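Local coordinates for heme-binding protein A (Haemophilus parasuis 29755, PDB 3TPA) that probably binds glutathione as a solute-binding protein of the GbpA family, despite its name as a heme binder, at residues D258-N270 / L490-F502. The protein carries 1 engineered substitution. Numbering follows the deposited sequence.
Sequences DPQINLLEREGLN and LNKRVQGFVQNPF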
loop_
_atom_site.group_PDB
_atom_site.type_symbol
_atom_site.label_atom_id
_atom_site.label_comp_id
_atom_site.label_asym_id
_atom_site.label_seq_id
_atom_site.Cartn_x
_atom_site.Cartn_y
_atom_site.Cartn_z
ATOM N N ASP A 258 28.850 1.267 2.298
ATOM C CA ASP A 258 29.284 2.601 1.894
ATOM C C ASP A 258 29.120 3.625 3.003
ATOM O O ASP A 258 28.008 3.841 3.472
ATOM C CB ASP A 258 28.505 3.069 0.663
ATOM C CG ASP A 258 28.890 2.321 -0.594
ATOM O OD1 ASP A 258 30.046 1.858 -0.684
ATOM O OD2 ASP A 258 28.040 2.208 -1.499
ATOM N N PRO A 259 30.227 4.276 3.408
ATOM C CA PRO A 259 30.201 5.290 4.471
ATOM C C PRO A 259 29.282 6.447 4.142
ATOM O O PRO A 259 28.700 7.036 5.056
ATOM C CB PRO A 259 31.648 5.800 4.516
ATOM C CG PRO A 259 32.463 4.683 3.962
ATOM C CD PRO A 259 31.594 4.035 2.909
ATOM N N GLN A 260 29.165 6.779 2.861
ATOM C CA GLN A 260 28.380 7.946 2.444
ATOM C C GLN A 260 26.876 7.697 2.496
ATOM O O GLN A 260 26.088 8.622 2.353
ATOM C CB GLN A 260 28.749 8.376 1.025
ATOM C CG GLN A 260 30.241 8.512 0.771
ATOM C CD GLN A 260 30.809 7.349 -0.015
ATOM O OE1 GLN A 260 30.523 6.183 0.267
ATOM N NE2 GLN A 260 31.622 7.663 -1.015
ATOM N N ILE A 261 26.494 6.443 2.699
ATOM C CA ILE A 261 25.095 6.035 2.591
ATOM C C ILE A 261 24.527 5.511 3.897
ATOM O O ILE A 261 25.164 4.734 4.624
ATOM C CB ILE A 261 24.902 4.979 1.469
ATOM C CG1 ILE A 261 25.228 5.603 0.102
ATOM C CG2 ILE A 261 23.475 4.413 1.491
ATOM C CD1 ILE A 261 25.429 4.584 -1.003
ATOM N N ASN A 262 23.317 5.978 4.187
ATOM C CA ASN A 262 22.506 5.501 5.287
ATOM C C ASN A 262 21.338 4.746 4.648
ATOM O O ASN A 262 20.349 5.357 4.230
ATOM C CB ASN A 262 22.009 6.700 6.095
ATOM C CG ASN A 262 20.998 6.322 7.163
ATOM O OD1 ASN A 262 20.937 5.178 7.617
ATOM N ND2 ASN A 262 20.195 7.293 7.570
ATOM N N LEU A 263 21.471 3.424 4.542
ATOM C CA LEU A 263 20.457 2.616 3.877
ATOM C C LEU A 263 19.362 2.192 4.859
ATOM O O LEU A 263 19.592 1.343 5.712
ATOM C CB LEU A 263 21.083 1.369 3.241
ATOM C CG LEU A 263 20.053 0.481 2.521
ATOM C CD1 LEU A 263 19.551 1.157 1.242
ATOM C CD2 LEU A 263 20.626 -0.884 2.211
ATOM N N LEU A 264 18.180 2.789 4.737
ATOM C CA LEU A 264 17.037 2.402 5.566
ATOM C C LEU A 264 16.238 1.274 4.901
ATOM O O LEU A 264 16.054 1.270 3.679
ATOM C CB LEU A 264 16.122 3.603 5.815
ATOM C CG LEU A 264 16.744 4.860 6.423
ATOM C CD1 LEU A 264 15.729 5.994 6.473
ATOM C CD2 LEU A 264 17.298 4.576 7.813
ATOM N N GLU A 265 15.754 0.325 5.703
ATOM C CA GLU A 265 14.952 -0.782 5.179
ATOM C C GLU A 265 13.861 -1.199 6.147
ATOM O O GLU A 265 13.979 -1.021 7.354
ATOM C CB GLU A 265 15.824 -2.003 4.890
ATOM C CG GLU A 265 16.612 -2.499 6.102
ATOM C CD GLU A 265 17.476 -3.694 5.758
ATOM O OE1 GLU A 265 18.705 -3.529 5.641
ATOM O OE2 GLU A 265 16.925 -4.798 5.582
ATOM N N ARG A 266 12.793 -1.753 5.591
ATOM C CA ARG A 266 11.745 -2.387 6.383
ATOM C C ARG A 266 10.830 -3.190 5.466
ATOM O O ARG A 266 10.802 -2.979 4.261
ATOM C CB ARG A 266 10.957 -1.359 7.187
ATOM C CG ARG A 266 10.210 -0.335 6.359
ATOM C CD ARG A 266 9.365 0.555 7.260
ATOM N NE ARG A 266 8.266 -0.203 7.845
ATOM C CZ ARG A 266 7.543 0.191 8.885
ATOM N NH1 ARG A 266 6.562 -0.578 9.319
ATOM N NH2 ARG A 266 7.790 1.347 9.483
ATOM N N GLU A 267 10.092 -4.121 6.039
ATOM C CA GLU A 267 9.232 -5.012 5.261
ATOM C C GLU A 267 8.104 -4.232 4.619
ATOM O O GLU A 267 7.573 -3.298 5.209
ATOM C CB GLU A 267 8.699 -6.133 6.164
ATOM C CG GLU A 267 9.834 -6.944 6.800
ATOM C CD GLU A 267 9.332 -8.018 7.737
ATOM O OE1 GLU A 267 8.356 -7.765 8.463
ATOM O OE2 GLU A 267 9.908 -9.121 7.747
ATOM N N GLY A 268 7.765 -4.601 3.389
ATOM C CA GLY A 268 6.649 -3.986 2.705
ATOM C C GLY A 268 5.371 -4.590 3.259
ATOM O O GLY A 268 5.399 -5.678 3.817
ATOM N N LEU A 269 4.262 -3.883 3.112
ATOM C CA LEU A 269 2.955 -4.391 3.536
ATOM C C LEU A 269 2.365 -5.204 2.397
ATOM O O LEU A 269 1.389 -4.802 1.766
ATOM C CB LEU A 269 2.032 -3.231 3.906
ATOM C CG LEU A 269 2.641 -2.255 4.917
ATOM C CD1 LEU A 269 1.742 -1.032 5.124
ATOM C CD2 LEU A 269 2.952 -2.929 6.249
ATOM N N ASN A 270 2.983 -6.350 2.130
ATOM C CA ASN A 270 2.625 -7.185 0.990
ATOM C C ASN A 270 2.897 -8.644 1.331
ATOM O O ASN A 270 3.426 -8.941 2.399
ATOM C CB ASN A 270 3.366 -6.745 -0.305
ATOM C CG ASN A 270 4.885 -6.879 -0.220
ATOM O OD1 ASN A 270 5.410 -7.702 0.506
ATOM N ND2 ASN A 270 5.592 -6.069 -0.993
ATOM N N LEU A 490 19.767 6.793 1.644
ATOM C CA LEU A 490 19.967 8.206 1.927
ATOM C C LEU A 490 21.437 8.588 1.969
ATOM O O LEU A 490 22.275 7.810 2.413
ATOM C CB LEU A 490 19.380 8.559 3.289
ATOM C CG LEU A 490 17.896 8.379 3.534
ATOM C CD1 LEU A 490 17.614 8.597 5.008
ATOM C CD2 LEU A 490 17.112 9.342 2.664
ATOM N N ASN A 491 21.750 9.805 1.551
ATOM C CA ASN A 491 23.081 10.336 1.843
ATOM C C ASN A 491 23.209 10.598 3.342
ATOM O O ASN A 491 22.222 10.910 4.013
ATOM C CB ASN A 491 23.383 11.614 1.060
ATOM C CG ASN A 491 24.848 12.032 1.185
ATOM O OD1 ASN A 491 25.231 12.717 2.138
ATOM N ND2 ASN A 491 25.677 11.580 0.245
ATOM N N LYS A 492 24.425 10.468 3.858
ATOM C CA LYS A 492 24.692 10.547 5.293
ATOM C C LYS A 492 24.292 11.888 5.906
ATOM O O LYS A 492 24.101 11.987 7.116
ATOM C CB LYS A 492 26.178 10.267 5.564
ATOM C CG LYS A 492 26.551 10.130 7.038
ATOM C CD LYS A 492 28.055 9.906 7.227
ATOM C CE LYS A 492 28.760 11.186 7.660
ATOM N NZ LYS A 492 30.221 10.999 7.891
ATOM N N ARG A 493 24.186 12.920 5.071
ATOM C CA ARG A 493 23.870 14.276 5.549
ATOM C C ARG A 493 22.421 14.459 5.997
ATOM O O ARG A 493 22.125 15.352 6.785
ATOM C CB ARG A 493 24.216 15.338 4.490
ATOM C CG ARG A 493 23.103 15.654 3.491
ATOM C CD ARG A 493 23.561 16.534 2.301
ATOM N NE ARG A 493 23.391 17.973 2.518
ATOM C CZ ARG A 493 22.796 18.813 1.668
ATOM N NH1 ARG A 493 22.285 18.382 0.520
ATOM N NH2 ARG A 493 22.703 20.101 1.969
ATOM N N VAL A 494 21.508 13.635 5.492
ATOM C CA VAL A 494 20.089 13.852 5.791
ATOM C C VAL A 494 19.680 13.197 7.105
ATOM O O VAL A 494 19.947 12.024 7.336
ATOM C CB VAL A 494 19.142 13.473 4.608
ATOM C CG1 VAL A 494 19.928 13.005 3.371
ATOM C CG2 VAL A 494 18.064 12.473 5.036
ATOM N N GLN A 495 19.046 13.983 7.968
ATOM C CA GLN A 495 18.692 13.556 9.316
ATOM C C GLN A 495 17.194 13.692 9.569
ATOM O O GLN A 495 16.572 14.651 9.132
ATOM C CB GLN A 495 19.423 14.425 10.348
ATOM C CG GLN A 495 20.911 14.175 10.455
ATOM C CD GLN A 495 21.228 13.032 11.394
ATOM O OE1 GLN A 495 21.565 11.932 10.957
ATOM N NE2 GLN A 495 21.113 13.284 12.696
ATOM N N GLY A 496 16.628 12.734 10.289
ATOM C CA GLY A 496 15.255 12.837 10.754
ATOM C C GLY A 496 14.242 12.262 9.788
ATOM O O GLY A 496 13.027 12.424 9.970
ATOM N N PHE A 497 14.736 11.596 8.750
ATOM C CA PHE A 497 13.848 10.923 7.809
ATOM C C PHE A 497 13.393 9.632 8.445
ATOM O O PHE A 497 14.208 8.881 8.961
ATOM C CB PHE A 497 14.560 10.601 6.496
ATOM C CG PHE A 497 13.667 9.945 5.466
ATOM C CD1 PHE A 497 12.997 10.708 4.527
ATOM C CD2 PHE A 497 13.484 8.565 5.454
ATOM C CE1 PHE A 497 12.170 10.120 3.585
ATOM C CE2 PHE A 497 12.666 7.968 4.505
ATOM C CZ PHE A 497 11.998 8.755 3.568
ATOM N N VAL A 498 12.090 9.374 8.402
ATOM C CA VAL A 498 11.530 8.135 8.930
ATOM C C VAL A 498 10.879 7.362 7.791
ATOM O O VAL A 498 10.066 7.905 7.050
ATOM C CB VAL A 498 10.478 8.411 10.017
ATOM C CG1 VAL A 498 9.873 7.103 10.526
ATOM C CG2 VAL A 498 11.084 9.212 11.161
ATOM N N GLN A 499 11.250 6.097 7.634
ATOM C CA GLN A 499 10.711 5.312 6.538
ATOM C C GLN A 499 9.231 5.095 6.800
ATOM O O GLN A 499 8.826 4.828 7.923
ATOM C CB GLN A 499 11.441 3.972 6.426
ATOM C CG GLN A 499 11.792 3.579 5.020
ATOM C CD GLN A 499 12.412 2.206 4.942
ATOM O OE1 GLN A 499 12.954 1.700 5.918
ATOM N NE2 GLN A 499 12.325 1.588 3.778
ATOM N N ASN A 500 8.431 5.221 5.749
ATOM C CA ASN A 500 6.983 5.115 5.831
ATOM C C ASN A 500 6.571 3.694 5.428
ATOM O O ASN A 500 7.001 3.201 4.396
ATOM C CB ASN A 500 6.365 6.173 4.903
ATOM C CG ASN A 500 4.849 6.079 4.800
ATOM O OD1 ASN A 500 4.263 5.005 4.934
ATOM N ND2 ASN A 500 4.210 7.212 4.544
ATOM N N PRO A 501 5.732 3.028 6.242
ATOM C CA PRO A 501 5.335 1.638 5.956
ATOM C C PRO A 501 4.737 1.468 4.553
ATOM O O PRO A 501 4.876 0.417 3.924
ATOM C CB PRO A 501 4.265 1.348 7.018
ATOM C CG PRO A 501 4.499 2.334 8.100
ATOM C CD PRO A 501 5.020 3.575 7.409
ATOM N N PHE A 502 4.083 2.510 4.058
ATOM C CA PHE A 502 3.442 2.453 2.738
ATOM C C PHE A 502 4.413 2.719 1.596
ATOM O O PHE A 502 4.072 2.545 0.430
ATOM C CB PHE A 502 2.247 3.404 2.693
ATOM C CG PHE A 502 1.237 3.115 3.762
ATOM C CD1 PHE A 502 0.375 2.041 3.634
ATOM C CD2 PHE A 502 1.176 3.887 4.909
ATOM C CE1 PHE A 502 -0.561 1.745 4.626
ATOM C CE2 PHE A 502 0.244 3.612 5.909
ATOM C CZ PHE A 502 -0.622 2.524 5.776
HETATM O O HOH W 1 21.270 9.699 6.499
HETATM O O HOH W 2 9.908 3.493 9.798
HETATM O O HOH W 3 7.258 -0.887 3.958
HETATM O O HOH W 4 4.397 -1.282 1.975
#
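The start of strand 261-276 pairs antiparallel with the end of strand 478-491, two strands that probably link the lobes, as in related binding proteins. N262 and L490 form a hydrogen-bonded pair: N262 N reaches L490 O at 2.8 Å in a nearly straight bond (172°), and L490 N answers to N262 O. Beyond them K492 N bonds Q260 O at 2.9 Å, more bent and from above the carbonyl plane. The N262 side chain lies alongside that of L490, and its ND2 gives to a water that also bonds N491 O and V494 O, tying the strand to the type I turn N491-V494, in which N491 OD1 accepts from R493 N, an Asx turn, while N491 ND2 bonds L236 O.

After this turn the chain doubles back across the sheet face that carries N262, L264 and R266. The CD1 methyl of L264 packs on L490 CD1 (3.5 Å) and on F497 CD2 at the edge of the ring (3.6 Å). The straight Q499 side chain runs antiparallel to that of R266, the amide and guanidinium planes nearly perpendicular (79°), with Q499 OE1 3.4 Å from R266 CG, while its NE2 bonds N486 O on the partner strand. R266 bends at chi3 (-69°) to lay one guanidinium face over P501, with P501 CG 3.7 Å from R266 NH2; this nitrogen also bonds G49 O and, through water, Q499 O. Further along, P501 O receives two waters, one shared with E267 O and the other with L269 N, and L269 CD1 touches F502 CE1 at 3.6 Å. A C-terminal segment doubling back beside a strand pair is consistent with the interlobe hinge of family 5 solute-binding proteins.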